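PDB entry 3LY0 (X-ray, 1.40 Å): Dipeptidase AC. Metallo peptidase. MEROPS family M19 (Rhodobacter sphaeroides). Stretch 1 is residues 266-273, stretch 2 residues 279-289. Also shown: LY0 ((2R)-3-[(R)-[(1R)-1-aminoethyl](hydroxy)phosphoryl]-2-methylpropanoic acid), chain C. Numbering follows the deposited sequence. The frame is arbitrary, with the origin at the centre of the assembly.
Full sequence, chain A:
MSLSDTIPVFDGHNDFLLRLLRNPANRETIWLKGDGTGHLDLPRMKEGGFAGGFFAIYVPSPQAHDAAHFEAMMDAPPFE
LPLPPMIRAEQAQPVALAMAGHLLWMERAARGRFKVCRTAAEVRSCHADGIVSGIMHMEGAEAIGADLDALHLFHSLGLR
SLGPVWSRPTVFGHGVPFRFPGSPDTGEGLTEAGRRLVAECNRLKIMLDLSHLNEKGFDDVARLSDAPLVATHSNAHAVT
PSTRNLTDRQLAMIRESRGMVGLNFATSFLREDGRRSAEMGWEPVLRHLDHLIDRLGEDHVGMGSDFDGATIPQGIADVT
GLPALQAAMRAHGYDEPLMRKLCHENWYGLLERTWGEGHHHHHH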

ATOM      1  N   ALA A 266       9.042   4.230  -1.487  1.00 10.57           N
ATOM      2  CA  ALA A 266       9.579   5.127  -0.467  1.00 10.99           C
ATOM      3  C   ALA A 266      11.092   5.012  -0.385  1.00 11.99           C
ATOM      4  O   ALA A 266      11.628   3.922  -0.193  1.00 11.66           O
ATOM      5  CB  ALA A 266       8.960   4.814   0.888  1.00 11.17           C
ATOM      6  N   THR A 267      11.769   6.151  -0.523  1.00 11.39           N
ATOM      7  CA  THR A 267      13.224   6.217  -0.459  1.00 10.87           C
ATOM      8  C   THR A 267      13.748   5.512   0.796  1.00 10.82           C
ATOM      9  O   THR A 267      14.726   4.749   0.739  1.00 12.27           O
ATOM     10  CB  THR A 267      13.675   7.690  -0.470  1.00 13.73           C
ATOM     11  OG1 THR A 267      12.908   8.410   0.503  1.00 17.69           O
ATOM     12  CG2 THR A 267      13.397   8.305  -1.835  1.00 14.41           C
ATOM     13  N   SER A 268      13.075   5.753   1.917  1.00 11.04           N
ATOM     14  CA  SER A 268      13.502   5.234   3.215  1.00 11.88           C
ATOM     15  C   SER A 268      13.561   3.714   3.261  1.00 11.80           C
ATOM     16  O   SER A 268      14.294   3.146   4.065  1.00 11.93           O
ATOM     17  CB  SER A 268      12.546   5.714   4.301  1.00 14.00           C
ATOM     18  OG  SER A 268      12.466   7.132   4.287  1.00 15.12           O
ATOM     19  N   PHE A 269      12.783   3.058   2.402  1.00 11.07           N
ATOM     20  CA  PHE A 269      12.653   1.607   2.463  1.00  9.29           C
ATOM     21  C   PHE A 269      13.399   0.924   1.326  1.00  9.86           C
ATOM     22  O   PHE A 269      13.450  -0.302   1.275  1.00 10.44           O
ATOM     23  CB  PHE A 269      11.174   1.197   2.426  1.00  9.13           C
ATOM     24  CG  PHE A 269      10.332   1.848   3.496  1.00 10.91           C
ATOM     25  CD1 PHE A 269      10.895   2.298   4.685  1.00 11.98           C
ATOM     26  CD2 PHE A 269       8.959   1.998   3.308  1.00 12.24           C
ATOM     27  CE1 PHE A 269      10.107   2.891   5.671  1.00 12.22           C
ATOM     28  CE2 PHE A 269       8.166   2.586   4.282  1.00 12.31           C
ATOM     29  CZ  PHE A 269       8.740   3.042   5.461  1.00 10.89           C
ATOM     30  N   LEU A 270      13.968   1.724   0.424  1.00 10.36           N
ATOM     31  CA  LEU A 270      14.715   1.224  -0.734  1.00 10.80           C
ATOM     32  C   LEU A 270      16.228   1.367  -0.573  1.00 11.26           C
ATOM     33  O   LEU A 270      16.977   0.462  -0.905  1.00 10.91           O
ATOM     34  CB  LEU A 270      14.303   1.990  -1.996  1.00 10.71           C
ATOM     35  CG  LEU A 270      12.938   1.688  -2.625  1.00  9.52           C
ATOM     36  CD1 LEU A 270      12.613   2.683  -3.725  1.00 12.28           C
ATOM     37  CD2 LEU A 270      12.902   0.271  -3.179  1.00  9.96           C
ATOM     38  N   ARG A 271      16.663   2.527  -0.088  1.00 11.39           N
ATOM     39  CA  ARG A 271      18.097   2.807   0.022  1.00 11.93           C
ATOM     40  C   ARG A 271      18.732   1.923   1.084  1.00 11.99           C
ATOM     41  O   ARG A 271      18.163   1.700   2.145  1.00 12.82           O
ATOM     42  CB  ARG A 271      18.305   4.273   0.398  1.00 15.11           C
ATOM     43  CG  ARG A 271      17.822   5.260  -0.642  1.00 13.67           C
ATOM     44  CD  ARG A 271      17.808   6.669  -0.079  1.00 16.25           C
ATOM     45  NE  ARG A 271      19.157   7.072   0.308  1.00 14.66           N
ATOM     46  CZ  ARG A 271      19.821   8.082  -0.241  1.00 19.88           C
ATOM     47  NH1 ARG A 271      19.257   8.814  -1.191  1.00 19.01           N
ATOM     48  NH2 ARG A 271      21.050   8.362   0.172  1.00 17.56           N
ATOM     49  N   GLU A 272      19.928   1.422   0.815  1.00 13.75           N
ATOM     50  CA  GLU A 272      20.584   0.595   1.812  1.00 16.54           C
ATOM     51  C   GLU A 272      20.897   1.395   3.080  1.00 15.82           C
ATOM     52  O   GLU A 272      20.964   0.826   4.169  1.00 17.28           O
ATOM     53  CB  GLU A 272      21.850  -0.039   1.244  1.00 15.67           C
ATOM     54  CG  GLU A 272      21.577  -1.154   0.241  1.00 19.30           C
ATOM     55  CD  GLU A 272      22.855  -1.775  -0.296  1.00 28.56           C
ATOM     56  OE1 GLU A 272      23.930  -1.523   0.283  1.00 37.88           O
ATOM     57  OE2 GLU A 272      22.782  -2.515  -1.299  1.00 37.23           O
ATOM     58  N   ASP A 273      21.059   2.708   2.933  1.00 14.27           N
ATOM     59  CA  ASP A 273      21.318   3.595   4.078  1.00 15.76           C
ATOM     60  C   ASP A 273      20.051   4.082   4.793  1.00 16.04           C
ATOM     61  O   ASP A 273      20.130   4.794   5.789  1.00 15.99           O
ATOM     62  CB  ASP A 273      22.205   4.787   3.676  1.00 16.84           C
ATOM     63  CG  ASP A 273      21.542   5.720   2.666  1.00 16.34           C
ATOM     64  OD1 ASP A 273      20.300   5.744   2.567  1.00 14.85           O
ATOM     65  OD2 ASP A 273      22.274   6.452   1.967  1.00 19.93           O
ATOM     66  N   GLU A 279      17.577  11.576  -3.850  1.00 16.94           N
ATOM     67  CA  GLU A 279      18.783  11.559  -4.681  1.00 18.55           C
ATOM     68  C   GLU A 279      19.432  10.180  -4.666  1.00 17.40           C
ATOM     69  O   GLU A 279      20.291   9.875  -3.831  1.00 19.51           O
ATOM     70  CB  GLU A 279      19.776  12.633  -4.218  1.00 19.46           C
ATOM     71  CG  GLU A 279      21.110  12.606  -4.955  1.00 28.82           C
ATOM     72  CD  GLU A 279      22.114  13.597  -4.387  1.00 31.59           C
ATOM     73  OE1 GLU A 279      23.333  13.362  -4.536  1.00 37.07           O
ATOM     74  OE2 GLU A 279      21.682  14.605  -3.783  1.00 38.42           O
ATOM     75  N   MET A 280      18.991   9.347  -5.601  1.00 17.15           N
ATOM     76  CA  MET A 280      19.421   7.963  -5.694  1.00 16.10           C
ATOM     77  C   MET A 280      19.184   7.510  -7.125  1.00 14.93           C
ATOM     78  O   MET A 280      18.480   8.172  -7.884  1.00 18.35           O
ATOM     79  CB  MET A 280      18.609   7.082  -4.740  1.00 15.32           C
ATOM     80  CG  MET A 280      17.089   7.125  -4.995  1.00 15.19           C
ATOM     81  SD  MET A 280      16.085   6.155  -3.819  1.00 11.44           S
ATOM     82  CE  MET A 280      16.311   4.497  -4.429  1.00 19.01           C
ATOM     83  N   GLY A 281      19.765   6.372  -7.483  1.00 16.84           N
ATOM     84  CA  GLY A 281      19.597   5.829  -8.817  1.00 18.36           C
ATOM     85  C   GLY A 281      18.706   4.603  -8.833  1.00 16.91           C
ATOM     86  O   GLY A 281      17.972   4.335  -7.875  1.00 15.85           O
ATOM     87  N   TRP A 282      18.765   3.854  -9.927  1.00 15.21           N
ATOM     88  CA  TRP A 282      17.943   2.649 -10.079  1.00 13.98           C
ATOM     89  C   TRP A 282      18.453   1.438  -9.286  1.00 14.21           C
ATOM     90  O   TRP A 282      17.687   0.512  -9.008  1.00 14.66           O
ATOM     91  CB  TRP A 282      17.809   2.270 -11.558  1.00 13.54           C
ATOM     92  CG  TRP A 282      17.103   3.288 -12.376  1.00 15.27           C
ATOM     93  CD1 TRP A 282      17.622   4.001 -13.423  1.00 15.13           C
ATOM     94  CD2 TRP A 282      15.745   3.724 -12.229  1.00 13.50           C
ATOM     95  NE1 TRP A 282      16.670   4.843 -13.937  1.00 16.01           N
ATOM     96  CE2 TRP A 282      15.511   4.700 -13.218  1.00 15.83           C
ATOM     97  CE3 TRP A 282      14.707   3.389 -11.354  1.00 14.20           C
ATOM     98  CZ2 TRP A 282      14.283   5.342 -13.360  1.00 16.91           C
ATOM     99  CZ3 TRP A 282      13.487   4.027 -11.502  1.00 15.60           C
ATOM    100  CH2 TRP A 282      13.288   4.992 -12.490  1.00 15.45           C
ATOM    101  N   GLU A 283      19.741   1.419  -8.943  1.00 15.32           N
ATOM    102  CA  GLU A 283      20.331   0.242  -8.302  1.00 13.82           C
ATOM    103  C   GLU A 283      19.544  -0.284  -7.093  1.00 14.00           C
ATOM    104  O   GLU A 283      19.313  -1.485  -6.982  1.00 13.84           O
ATOM    105  CB  GLU A 283      21.784   0.502  -7.865  1.00 18.24           C
ATOM    106  CG  GLU A 283      22.796   0.838  -8.946  1.00 28.30           C
ATOM    107  CD  GLU A 283      24.177   1.107  -8.352  1.00 33.93           C
ATOM    108  OE1 GLU A 283      24.306   1.064  -7.106  1.00 36.52           O
ATOM    109  OE2 GLU A 283      25.137   1.358  -9.117  1.00 29.31           O
ATOM    110  N   PRO A 284      19.157   0.605  -6.162  1.00 14.14           N
ATOM    111  CA  PRO A 284      18.458   0.070  -4.984  1.00 15.32           C
ATOM    112  C   PRO A 284      17.088  -0.508  -5.328  1.00 12.86           C
ATOM    113  O   PRO A 284      16.647  -1.475  -4.702  1.00 12.69           O
ATOM    114  CB  PRO A 284      18.308   1.301  -4.072  1.00 14.93           C
ATOM    115  CG  PRO A 284      19.413   2.238  -4.531  1.00 15.78           C
ATOM    116  CD  PRO A 284      19.477   2.036  -6.012  1.00 15.43           C
ATOM    117  N   VAL A 285      16.414   0.082  -6.305  1.00 12.84           N
ATOM    118  CA  VAL A 285      15.115  -0.431  -6.739  1.00 10.75           C
ATOM    119  C   VAL A 285      15.277  -1.862  -7.255  1.00 13.64           C
ATOM    120  O   VAL A 285      14.540  -2.764  -6.869  1.00 13.30           O
ATOM    121  CB  VAL A 285      14.516   0.452  -7.840  1.00 13.69           C
ATOM    122  CG1 VAL A 285      13.225  -0.160  -8.384  1.00 14.65           C
ATOM    123  CG2 VAL A 285      14.262   1.870  -7.308  1.00 16.47           C
ATOM    124  N   LEU A 286      16.274  -2.078  -8.108  1.00 14.04           N
ATOM    125  CA  LEU A 286      16.484  -3.400  -8.686  1.00 14.55           C
ATOM    126  C   LEU A 286      17.051  -4.388  -7.682  1.00 12.03           C
ATOM    127  O   LEU A 286      16.837  -5.592  -7.788  1.00 13.56           O
ATOM    128  CB  LEU A 286      17.398  -3.302  -9.906  1.00 14.22           C
ATOM    129  CG  LEU A 286      16.734  -2.608 -11.091  1.00 20.56           C
ATOM    130  CD1 LEU A 286      17.765  -2.303 -12.169  1.00 25.10           C
ATOM    131  CD2 LEU A 286      15.583  -3.460 -11.633  1.00 22.83           C
ATOM    132  N   ARG A 287      17.788  -3.883  -6.703  1.00 12.34           N
ATOM    133  CA  ARG A 287      18.316  -4.722  -5.649  1.00 13.37           C
ATOM    134  C   ARG A 287      17.152  -5.335  -4.872  1.00 12.19           C
ATOM    135  O   ARG A 287      17.109  -6.538  -4.633  1.00 13.17           O
ATOM    136  CB  ARG A 287      19.183  -3.870  -4.722  1.00 15.08           C
ATOM    137  CG  ARG A 287      20.128  -4.642  -3.837  1.00 23.44           C
ATOM    138  CD  ARG A 287      21.171  -3.695  -3.236  1.00 28.73           C
ATOM    139  NE  ARG A 287      21.742  -2.797  -4.247  1.00 31.90           N
ATOM    140  CZ  ARG A 287      21.798  -1.467  -4.143  1.00 28.26           C
ATOM    141  NH1 ARG A 287      21.329  -0.852  -3.061  1.00 27.37           N
ATOM    142  NH2 ARG A 287      22.336  -0.746  -5.123  1.00 31.77           N
ATOM    143  N   HIS A 288      16.193  -4.500  -4.480  1.00 11.14           N
ATOM    144  CA  HIS A 288      15.026  -5.011  -3.766  1.00 11.49           C
ATOM    145  C   HIS A 288      14.187  -5.934  -4.635  1.00 11.48           C
ATOM    146  O   HIS A 288      13.760  -6.990  -4.179  1.00 11.87           O
ATOM    147  CB  HIS A 288      14.176  -3.865  -3.233  1.00 11.69           C
ATOM    148  CG  HIS A 288      14.689  -3.291  -1.952  1.00 12.06           C
ATOM    149  ND1 HIS A 288      14.342  -3.794  -0.714  1.00 11.12           N
ATOM    150  CD2 HIS A 288      15.557  -2.277  -1.721  1.00 11.06           C
ATOM    151  CE1 HIS A 288      14.963  -3.100   0.225  1.00  9.88           C
ATOM    152  NE2 HIS A 288      15.697  -2.168  -0.360  1.00 11.33           N
ATOM    153  N   LEU A 289      13.953  -5.541  -5.882  1.00 12.12           N
ATOM    154  CA  LEU A 289      13.146  -6.387  -6.766  1.00 11.39           C
ATOM    155  C   LEU A 289      13.795  -7.744  -6.967  1.00 10.75           C
ATOM    156  O   LEU A 289      13.129  -8.769  -6.879  1.00 13.47           O
ATOM    157  CB  LEU A 289      12.872  -5.717  -8.108  1.00 11.84           C
ATOM    158  CG  LEU A 289      11.799  -4.634  -8.104  1.00 13.67           C
ATOM    159  CD1 LEU A 289      11.780  -3.929  -9.449  1.00 15.79           C
ATOM    160  CD2 LEU A 289      10.423  -5.227  -7.790  1.00 13.87           C
TER
HETATM  161  P   LY0 C 363       2.093   5.603   4.377  1.00 12.30           P
HETATM  162  C1  LY0 C 363       1.377   7.939   5.731  1.00 16.69           C
HETATM  163  N1  LY0 C 363      -0.368   6.663   4.517  1.00 11.58           N
HETATM  164  C2  LY0 C 363       1.025   7.075   4.539  1.00 13.43           C
HETATM  165  C4  LY0 C 363       3.818   6.107   3.997  1.00 13.75           C
HETATM  166  C5  LY0 C 363       4.879   5.456   4.839  1.00 13.92           C
HETATM  167  C6  LY0 C 363       4.700   3.967   4.959  1.00 12.37           C
HETATM  168  C7  LY0 C 363       6.286   5.894   4.522  1.00 16.28           C
HETATM  169  O31 LY0 C 363       1.482   4.783   3.265  1.00 12.01           O
HETATM  170  O32 LY0 C 363       2.017   4.774   5.702  1.00 11.45           O
HETATM  171  O61 LY0 C 363       5.401   3.294   5.905  1.00 12.92           O
HETATM  172  O62 LY0 C 363       3.903   3.345   4.236  1.00 11.69           O
HETATM  173  O   HOH W   1      21.109   1.880  -1.673  1.00 20.67           O

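After Ala266, stretch 1 makes a weakly bonded helical turn, about Thr267 to Leu270, in which Thr267 O accepts from both Leu270 N and Arg271 N at 3.1 Å; it then runs on as loop. Stretch 2 passes from loop into a regular helix that carries Glu283 to Leu289. The two stretches bring their CA atoms nearest at Arg271 and Pro284, 5.7 Å apart, and together they bury 498 Å².

Leu270 is the hub, with 98 Å² covered. Leu270 CB lies 4.0 Å from Met280 CE and Leu270 CD1 4.0 Å from Val285 CG2, so one branched side chain packs against both the loop and the helix. Unbranched Met280 points toward stretch 1 and also sets its SD 3.7 Å from Arg271 CG. Pro284, compact and facing the turn, brings CB to 3.5 Å from Leu270 O. Leu270 O also accepts a weak hydrogen bond from His288 NE2 at 3.0 Å, a polar tie in a buried place.

Towards the surface, charge takes over. Arg271 starts away from stretch 2, but its long chain returns: NH1 gives Glu279 O a weak hydrogen bond of 3.0 Å, while NE holds Asp273 OD1 at 2.9 Å in a salt bridge. One water accepts from Glu272 N (2.8 Å) and Arg287 NH1 (3.1 Å), linking backbone to guanidinium.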